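Local coordinates for putative acetyl/propionyl-CoA carboxylase, alpha subunit (Methylibium petroleiphilum, PDB 2O1Q) that is a putative acetylacetone dioxygenase, a ChrR-type cupin protein that probably carries out metal-dependent cleavage of acetylacetone at a site occupied here by zinc, at the interface of chains A and B and the interface of chains A and C. Numbering follows the deposited sequence. Chains: chain A/B/C, putative acetyl/propionyl-CoA carboxylase, alpha subunit.

Contact 1: the interface of chains A and B. Residues chain A 40, 136, 140, 144; chain B 3-5.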
loop_
_atom_site.group_PDB
_atom_site.type_symbol
_atom_site.label_atom_id
_atom_site.label_comp_id
_atom_site.label_asym_id
_atom_site.label_seq_id
_atom_site.Cartn_x
_atom_site.Cartn_y
_atom_site.Cartn_z
ATOM N N PRO A 40 1.204 -11.233 3.238
ATOM C CA PRO A 40 -0.058 -11.394 3.976
ATOM C C PRO A 40 -0.631 -10.127 4.572
ATOM O O PRO A 40 -1.871 -10.049 4.845
ATOM C CB PRO A 40 0.326 -12.373 5.116
ATOM C CG PRO A 40 1.574 -13.017 4.673
ATOM C CD PRO A 40 2.307 -11.942 3.914
ATOM N N TRP A 136 -4.053 -13.232 -2.555
ATOM C CA TRP A 136 -2.771 -13.825 -2.098
ATOM C C TRP A 136 -2.906 -15.175 -1.476
ATOM O O TRP A 136 -2.085 -16.019 -1.705
ATOM C CB TRP A 136 -2.004 -12.882 -1.124
ATOM C CG TRP A 136 -2.562 -12.793 0.214
ATOM C CD1 TRP A 136 -3.535 -11.965 0.621
ATOM C CD2 TRP A 136 -2.225 -13.606 1.333
ATOM N NE1 TRP A 136 -3.846 -12.189 1.928
ATOM C CE2 TRP A 136 -3.034 -13.192 2.401
ATOM C CE3 TRP A 136 -1.305 -14.645 1.545
ATOM C CZ2 TRP A 136 -2.965 -13.761 3.633
ATOM C CZ3 TRP A 136 -1.248 -15.223 2.793
ATOM C CH2 TRP A 136 -2.060 -14.766 3.819
ATOM N N GLN A 140 -1.527 -18.637 -2.865
ATOM C CA GLN A 140 -0.591 -19.423 -2.100
ATOM C C GLN A 140 -1.111 -20.828 -1.983
ATOM O O GLN A 140 -0.353 -21.763 -2.051
ATOM C CB GLN A 140 -0.289 -18.786 -0.751
ATOM C CG GLN A 140 0.819 -19.461 0.028
ATOM C CD GLN A 140 0.965 -18.901 1.435
ATOM O OE1 GLN A 140 -0.007 -18.869 2.215
ATOM N NE2 GLN A 140 2.165 -18.568 1.788
ATOM N N ALA A 144 0.871 -24.083 -3.442
ATOM C CA ALA A 144 1.665 -24.736 -2.403
ATOM C C ALA A 144 0.889 -25.772 -1.605
ATOM O O ALA A 144 1.513 -26.596 -0.932
ATOM C CB ALA A 144 2.208 -23.663 -1.436
ATOM N N LEU B 3 3.574 -22.670 4.823
ATOM C CA LEU B 3 2.900 -21.553 4.103
ATOM C C LEU B 3 2.727 -20.398 5.072
ATOM O O LEU B 3 2.547 -20.634 6.285
ATOM C CB LEU B 3 1.519 -21.940 3.537
ATOM C CG LEU B 3 1.483 -22.633 2.164
ATOM C CD1 LEU B 3 2.059 -23.999 2.265
ATOM C CD2 LEU B 3 0.073 -22.703 1.551
ATOM N N LYS B 4 2.724 -19.167 4.558
ATOM C CA LYS B 4 2.511 -17.979 5.367
ATOM C C LYS B 4 1.097 -17.895 5.898
ATOM O O LYS B 4 0.131 -18.237 5.218
ATOM C CB LYS B 4 2.786 -16.719 4.591
ATOM C CG LYS B 4 4.176 -16.607 4.060
ATOM C CD LYS B 4 4.477 -15.202 3.608
ATOM C CE LYS B 4 5.903 -15.139 3.094
ATOM N NZ LYS B 4 6.141 -13.803 2.497
ATOM N N SER B 5 0.992 -17.424 7.134
ATOM C CA SER B 5 -0.267 -17.231 7.802
ATOM C C SER B 5 -0.790 -15.813 7.593
ATOM O O SER B 5 -0.038 -14.888 7.291
ATOM C CB SER B 5 -0.074 -17.480 9.292
ATOM O OG SER B 5 1.076 -16.794 9.756
#
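The C-terminal helix 136-144 of chain A receives the extended N-terminal arm of chain B, with A:Gln140 and A:Ala144, one turn apart, meeting B:Leu3. The two branches of this leucine divide the work: CD2 lies 3.7 Å from CG of A:Gln140, while CD1 turns to the methyl CB of A:Ala144. The glutamine and leucine side chains lie alongside each other, pointing opposite ways. CG of A:Gln140 stands anti to the backbone N (chi1 -172°), which carries the extended chain away from the helix and sets its amide tip against the backbone of B:Lys4. As modelled, NE2 lies 2.9 Å from B:Lys4 N, two donors facing each other, and OE1 lies 3.1 Å from B:Lys4 O, two acceptors. Both mismatches would disappear if the amide were turned over, so its modelled orientation is doubtful; reversed, it could read the N-H and the carbonyl of one residue. An alanine here would probably leave the backbone N and O of B:Lys4 without their amide mate and open a gap beside CD2 of B:Leu3. Further along the arm, the aliphatic stem of B:Lys4 crosses A:Pro40 at about a right angle, CD coming 3.8 Å from the proline CG. The indole of A:Trp136 backs this proline, whose CA sits 3.7 Å above the ring near its rim, and CB of A:Pro40 lies 3.3 Å from the carbonyl O of B:Ser5.

Contact 2: the interface of chains A and C. Residues chain A 78, 95-98, 100; chain C 6-10.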
loop_
_atom_site.group_PDB
_atom_site.type_symbol
_atom_site.label_atom_id
_atom_site.label_comp_id
_atom_site.label_asym_id
_atom_site.label_seq_id
_atom_site.Cartn_x
_atom_site.Cartn_y
_atom_site.Cartn_z
ATOM N N ARG A 78 -7.094 -5.314 -22.219
ATOM C CA ARG A 78 -8.226 -4.423 -22.446
ATOM C C ARG A 78 -8.657 -4.369 -23.910
ATOM O O ARG A 78 -9.063 -3.296 -24.410
ATOM C CB ARG A 78 -7.934 -3.030 -21.861
ATOM C CG ARG A 78 -7.947 -3.034 -20.353
ATOM C CD ARG A 78 -7.411 -1.761 -19.692
ATOM N NE ARG A 78 -5.936 -1.742 -19.789
ATOM C CZ ARG A 78 -5.239 -1.012 -20.642
ATOM N NH1 ARG A 78 -5.827 -0.224 -21.517
ATOM N NH2 ARG A 78 -3.928 -1.090 -20.642
ATOM N N TYR A 95 0.979 -0.758 -16.426
ATOM C CA TYR A 95 0.379 -0.429 -15.134
ATOM C C TYR A 95 -1.102 -0.598 -15.343
ATOM O O TYR A 95 -1.685 0.142 -16.168
ATOM C CB TYR A 95 0.675 1.018 -14.785
ATOM C CG TYR A 95 0.104 1.470 -13.461
ATOM C CD1 TYR A 95 0.637 1.034 -12.253
ATOM C CD2 TYR A 95 -1.015 2.280 -13.418
ATOM C CE1 TYR A 95 0.084 1.411 -11.034
ATOM C CE2 TYR A 95 -1.532 2.712 -12.223
ATOM C CZ TYR A 95 -1.002 2.235 -11.030
ATOM O OH TYR A 95 -1.501 2.698 -9.812
ATOM N N GLU A 96 -1.676 -1.574 -14.640
ATOM C CA GLU A 96 -3.110 -1.855 -14.703
ATOM C C GLU A 96 -3.704 -1.337 -13.400
ATOM O O GLU A 96 -3.464 -1.897 -12.355
ATOM C CB GLU A 96 -3.340 -3.340 -15.003
ATOM C CG GLU A 96 -2.775 -3.758 -16.471
ATOM C CD GLU A 96 -3.454 -3.060 -17.720
ATOM O OE1 GLU A 96 -4.720 -2.999 -17.597
ATOM O OE2 GLU A 96 -2.876 -2.519 -18.818
ATOM N N SER A 97 -4.412 -0.201 -13.466
ATOM C CA SER A 97 -4.855 0.535 -12.273
ATOM C C SER A 97 -5.968 -0.193 -11.532
ATOM O O SER A 97 -6.627 -1.121 -12.057
ATOM C CB SER A 97 -5.314 1.909 -12.685
ATOM O OG SER A 97 -6.137 1.868 -13.849
ATOM N N ALA A 98 -6.096 0.175 -10.278
ATOM C CA ALA A 98 -7.263 -0.262 -9.534
ATOM C C ALA A 98 -8.538 -0.039 -10.377
ATOM O O ALA A 98 -8.788 1.030 -10.956
ATOM C CB ALA A 98 -7.381 0.521 -8.234
ATOM N N ALA A 100 -9.279 -1.749 -13.046
ATOM C CA ALA A 100 -9.132 -2.194 -14.434
ATOM C C ALA A 100 -9.919 -3.469 -14.721
ATOM O O ALA A 100 -9.822 -4.433 -13.969
ATOM C CB ALA A 100 -7.620 -2.428 -14.815
ATOM N N LYS C 6 -11.155 7.018 -11.942
ATOM C CA LYS C 6 -10.175 5.964 -11.809
ATOM C C LYS C 6 -8.885 6.376 -12.506
ATOM O O LYS C 6 -8.867 7.277 -13.367
ATOM C CB LYS C 6 -10.685 4.661 -12.358
ATOM C CG LYS C 6 -10.933 4.642 -13.828
ATOM C CD LYS C 6 -11.719 3.400 -14.197
ATOM C CE LYS C 6 -11.510 2.997 -15.646
ATOM N NZ LYS C 6 -10.177 2.349 -15.931
ATOM N N ILE C 7 -7.802 5.772 -12.049
ATOM C CA ILE C 7 -6.463 5.999 -12.606
ATOM C C ILE C 7 -6.366 5.360 -13.990
ATOM O O ILE C 7 -6.839 4.285 -14.217
ATOM C CB ILE C 7 -5.354 5.602 -11.627
ATOM C CG1 ILE C 7 -5.583 6.342 -10.291
ATOM C CG2 ILE C 7 -3.979 5.870 -12.258
ATOM C CD1 ILE C 7 -5.485 7.820 -10.354
ATOM N N LYS C 8 -5.719 6.076 -14.889
ATOM C CA LYS C 8 -5.444 5.582 -16.246
ATOM C C LYS C 8 -4.456 4.411 -16.219
ATOM O O LYS C 8 -3.495 4.407 -15.459
ATOM C CB LYS C 8 -4.863 6.719 -17.083
ATOM C CG LYS C 8 -5.863 7.796 -17.539
ATOM N N GLU C 9 -4.704 3.421 -17.069
ATOM C CA GLU C 9 -3.714 2.393 -17.307
ATOM C C GLU C 9 -2.624 2.959 -18.190
ATOM O O GLU C 9 -2.808 3.931 -18.943
ATOM C CB GLU C 9 -4.331 1.135 -17.938
ATOM C CG GLU C 9 -5.572 0.558 -17.164
ATOM C CD GLU C 9 -6.910 1.095 -17.619
ATOM O OE1 GLU C 9 -6.925 2.036 -18.441
ATOM O OE2 GLU C 9 -7.973 0.585 -17.181
ATOM N N GLU C 10 -1.473 2.332 -18.074
ATOM C CA GLU C 10 -0.258 2.729 -18.774
ATOM C C GLU C 10 0.399 1.549 -19.462
ATOM O O GLU C 10 0.268 0.406 -19.034
ATOM C CB GLU C 10 0.761 3.328 -17.815
ATOM C CG GLU C 10 0.219 4.440 -16.955
ATOM C CD GLU C 10 1.145 4.822 -15.809
ATOM O OE1 GLU C 10 2.330 4.388 -15.742
ATOM O OE2 GLU C 10 0.675 5.573 -14.944
HETATM O O HOH W 1 -8.279 3.714 -10.123
HETATM O O HOH W 2 -0.735 -2.047 -19.875
HETATM O O HOH W 3 -8.782 1.491 -13.871
#
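A:Tyr95 and C:Glu10 pair their backbones as an antiparallel beta bridge, joining strand 92-96 of one cupin chain to strand 10-13 of the other. Each N donates to the other residue's carbonyl, with A:Tyr95 N 2.9 Å from C:Glu10 O. Beside this bridge, CB of A:Tyr95 packs on CB of C:Glu10, and CE2 of the ring lies near CG2 of C:Ile7, while C:Lys8 O sits at the ring edge, in its plane. The hydroxyl OG of A:Ser97, lying between its own backbone N and carbonyl carbon (chi1 45°), donates to C:Ile7 O at 2.5 Å from above the carbonyl plane. A:Arg78 meets C:Glu9 by its flat face. The guanidinium and carboxylate planes are stacked 8° apart, and CB of the glutamate lies 3.4 Å above the guanidinium plane, toward its rim. A bend at chi2 (91°) lays the C:Glu9 carboxylate over CD and NE of the arginine, with a long salt bridge of 4.0 Å between A:Arg78 NH1 and C:Glu9 OE1. Behind these contacts, A:Glu96 fixes the guanidinium side-on: NE donates to OE1 at 2.8 Å and NH2 to OE2, both in the guanidinium plane and on syn lone pairs. On the opposite flank C:Lys6 NZ steadies the C:Glu9 carboxylate, 3.1 Å from OE2, and also meets water 3, which reaches A:Ser97 OG and A:Ala98 O. Water 1 joins A:Ala98 O to C:Ile7 N, 2.9 Å from each.

Contact 3: the interface of chains A and C. Residues chain A 87-92; chain C 11-15.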
loop_
_atom_site.group_PDB
_atom_site.type_symbol
_atom_site.label_atom_id
_atom_site.label_comp_id
_atom_site.label_asym_id
_atom_site.label_seq_id
_atom_site.Cartn_x
_atom_site.Cartn_y
_atom_site.Cartn_z
ATOM N N THR A 87 -1.535 -3.507 -26.714
ATOM C CA THR A 87 -0.871 -4.714 -27.142
ATOM C C THR A 87 0.545 -4.594 -26.633
ATOM O O THR A 87 1.326 -3.760 -27.131
ATOM C CB THR A 87 -0.901 -4.868 -28.676
ATOM O OG1 THR A 87 -2.267 -4.956 -29.102
ATOM C CG2 THR A 87 -0.148 -6.125 -29.092
ATOM N N ALA A 88 0.841 -5.337 -25.592
ATOM C CA ALA A 88 2.142 -5.377 -25.029
ATOM C C ALA A 88 2.992 -6.248 -25.924
ATOM O O ALA A 88 2.530 -7.299 -26.407
ATOM C CB ALA A 88 2.072 -5.872 -23.642
ATOM N N ILE A 89 4.219 -5.812 -26.198
ATOM C CA ILE A 89 5.131 -6.569 -27.066
ATOM C C ILE A 89 6.450 -6.600 -26.327
ATOM O O ILE A 89 6.940 -5.547 -25.940
ATOM C CB ILE A 89 5.321 -5.865 -28.391
ATOM C CG1 ILE A 89 3.984 -5.782 -29.133
ATOM C CG2 ILE A 89 6.341 -6.589 -29.267
ATOM C CD1 ILE A 89 4.048 -5.064 -30.497
ATOM N N ALA A 90 7.010 -7.782 -26.094
ATOM C CA ALA A 90 8.198 -7.901 -25.244
ATOM C C ALA A 90 9.361 -7.104 -25.890
ATOM O O ALA A 90 9.547 -7.135 -27.129
ATOM C CB ALA A 90 8.581 -9.368 -25.061
ATOM N N PRO A 91 10.117 -6.342 -25.082
ATOM C CA PRO A 91 9.968 -6.004 -23.685
ATOM C C PRO A 91 8.931 -4.913 -23.430
ATOM O O PRO A 91 9.062 -3.759 -23.868
ATOM C CB PRO A 91 11.390 -5.592 -23.313
ATOM C CG PRO A 91 11.882 -4.912 -24.472
ATOM C CD PRO A 91 11.282 -5.640 -25.662
ATOM N N GLY A 92 7.886 -5.254 -22.679
ATOM C CA GLY A 92 6.803 -4.299 -22.393
ATOM C C GLY A 92 6.491 -4.213 -20.921
ATOM O O GLY A 92 6.505 -5.245 -20.223
ATOM N N TYR C 11 1.093 1.855 -20.544
ATOM C CA TYR C 11 1.902 0.893 -21.288
ATOM C C TYR C 11 3.177 1.571 -21.762
ATOM O O TYR C 11 3.122 2.698 -22.258
ATOM C CB TYR C 11 1.167 0.289 -22.478
ATOM C CG TYR C 11 2.059 -0.660 -23.229
ATOM C CD1 TYR C 11 2.493 -1.851 -22.640
ATOM C CD2 TYR C 11 2.558 -0.336 -24.460
ATOM C CE1 TYR C 11 3.370 -2.679 -23.263
ATOM C CE2 TYR C 11 3.442 -1.143 -25.102
ATOM C CZ TYR C 11 3.836 -2.323 -24.488
ATOM O OH TYR C 11 4.729 -3.127 -25.117
ATOM N N VAL C 12 4.312 0.906 -21.592
ATOM C CA VAL C 12 5.598 1.395 -22.035
ATOM C C VAL C 12 6.255 0.332 -22.908
ATOM O O VAL C 12 6.494 -0.793 -22.415
ATOM C CB VAL C 12 6.587 1.699 -20.847
ATOM C CG1 VAL C 12 8.008 2.047 -21.369
ATOM C CG2 VAL C 12 6.008 2.763 -19.945
ATOM N N GLN C 13 6.574 0.690 -24.144
ATOM C CA GLN C 13 7.350 -0.173 -25.007
ATOM C C GLN C 13 8.831 0.042 -24.698
ATOM O O GLN C 13 9.431 1.024 -25.078
ATOM C CB GLN C 13 7.014 0.166 -26.455
ATOM C CG GLN C 13 7.570 -0.777 -27.491
ATOM C CD GLN C 13 7.062 -2.189 -27.255
ATOM O OE1 GLN C 13 5.852 -2.405 -27.258
ATOM N NE2 GLN C 13 7.968 -3.130 -26.989
HETATM N N MSE C 14 9.377 -0.852 -23.908
HETATM C CA MSE C 14 10.629 -0.609 -23.210
HETATM C C MSE C 14 11.811 -0.468 -24.167
HETATM O O MSE C 14 12.686 0.347 -23.893
HETATM C CB MSE C 14 10.877 -1.718 -22.174
HETATM C CG MSE C 14 9.828 -1.710 -21.028
HETATM SE SE MSE C 14 9.771 -3.321 -20.063
HETATM C CE MSE C 14 11.583 -3.159 -19.619
ATOM N N ASP C 15 11.812 -1.170 -25.300
ATOM C CA ASP C 15 12.871 -1.028 -26.275
ATOM C C ASP C 15 12.735 0.209 -27.148
ATOM O O ASP C 15 13.581 0.417 -28.011
ATOM C CB ASP C 15 12.998 -2.275 -27.144
ATOM C CG ASP C 15 11.736 -2.700 -27.771
ATOM O OD1 ASP C 15 10.646 -2.276 -27.363
ATOM O OD2 ASP C 15 11.841 -3.552 -28.671
HETATM O O HOH W 4 10.171 -5.593 -29.171
#
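C:Tyr11 and C:Gln13 reach the backbone of A:Ile89 through a chain of side-chain hydrogen bonds. The phenol OH of C:Tyr11 accepts from A:Ile89 N at 2.9 Å and donates to OE1 of C:Gln13, which lies at the edge of the phenol ring. The other end of that amide, NE2, gives one N-H to A:Ile89 O at 2.8 Å, from above the carbonyl plane, and another to C:Asp15 OD1. Bonded at both ends, the amide is fixed in its rotation. Backbone to backbone, C:Met14 N donates to A:Pro91 O at 2.9 Å. Water 4 adds a bridge from A:Ala90 O to C:Asp15 OD2.

Among the nonpolar contacts, CE1 of C:Tyr11 comes within 3.5 Å of A:Ala88 CB, the ring being carried there by a CG anti to the backbone N (chi1 178°). A:Pro91 CD packs 3.6 Å from CG of the C:Asp15 carboxylate, and the selenium SE of selenomethionine C:Met14 rests against A:Gly92 C. In the fold, the cis peptide before A:Pro91 lies in the turn between strands 86-89 and 92-96, facing the point where strand 10-13 of chain C, bridged antiparallel through C:Gln13 to A:Gly92, passes into 3-10 helix 14-16.

Contacts 2 and 3 are neighbours, the centres of their C-alpha atoms about 16 Å apart, and belong to one continuous seam: strand 92-96 of chain A and strand 10-13 of chain C take part in both. Contact 1 joins a different pair of chains, its C-alpha centre about 26 Å from that of contact 2 and 31 Å from that of contact 3. All three use the same N-terminal stretch, residues 3-5 in contact 1 and 6-15 in the others. Each chain thus offers successive parts of it to two partners, which may couple the deposited four-chain assembly, if that is the biological one, which the structure alone does not show.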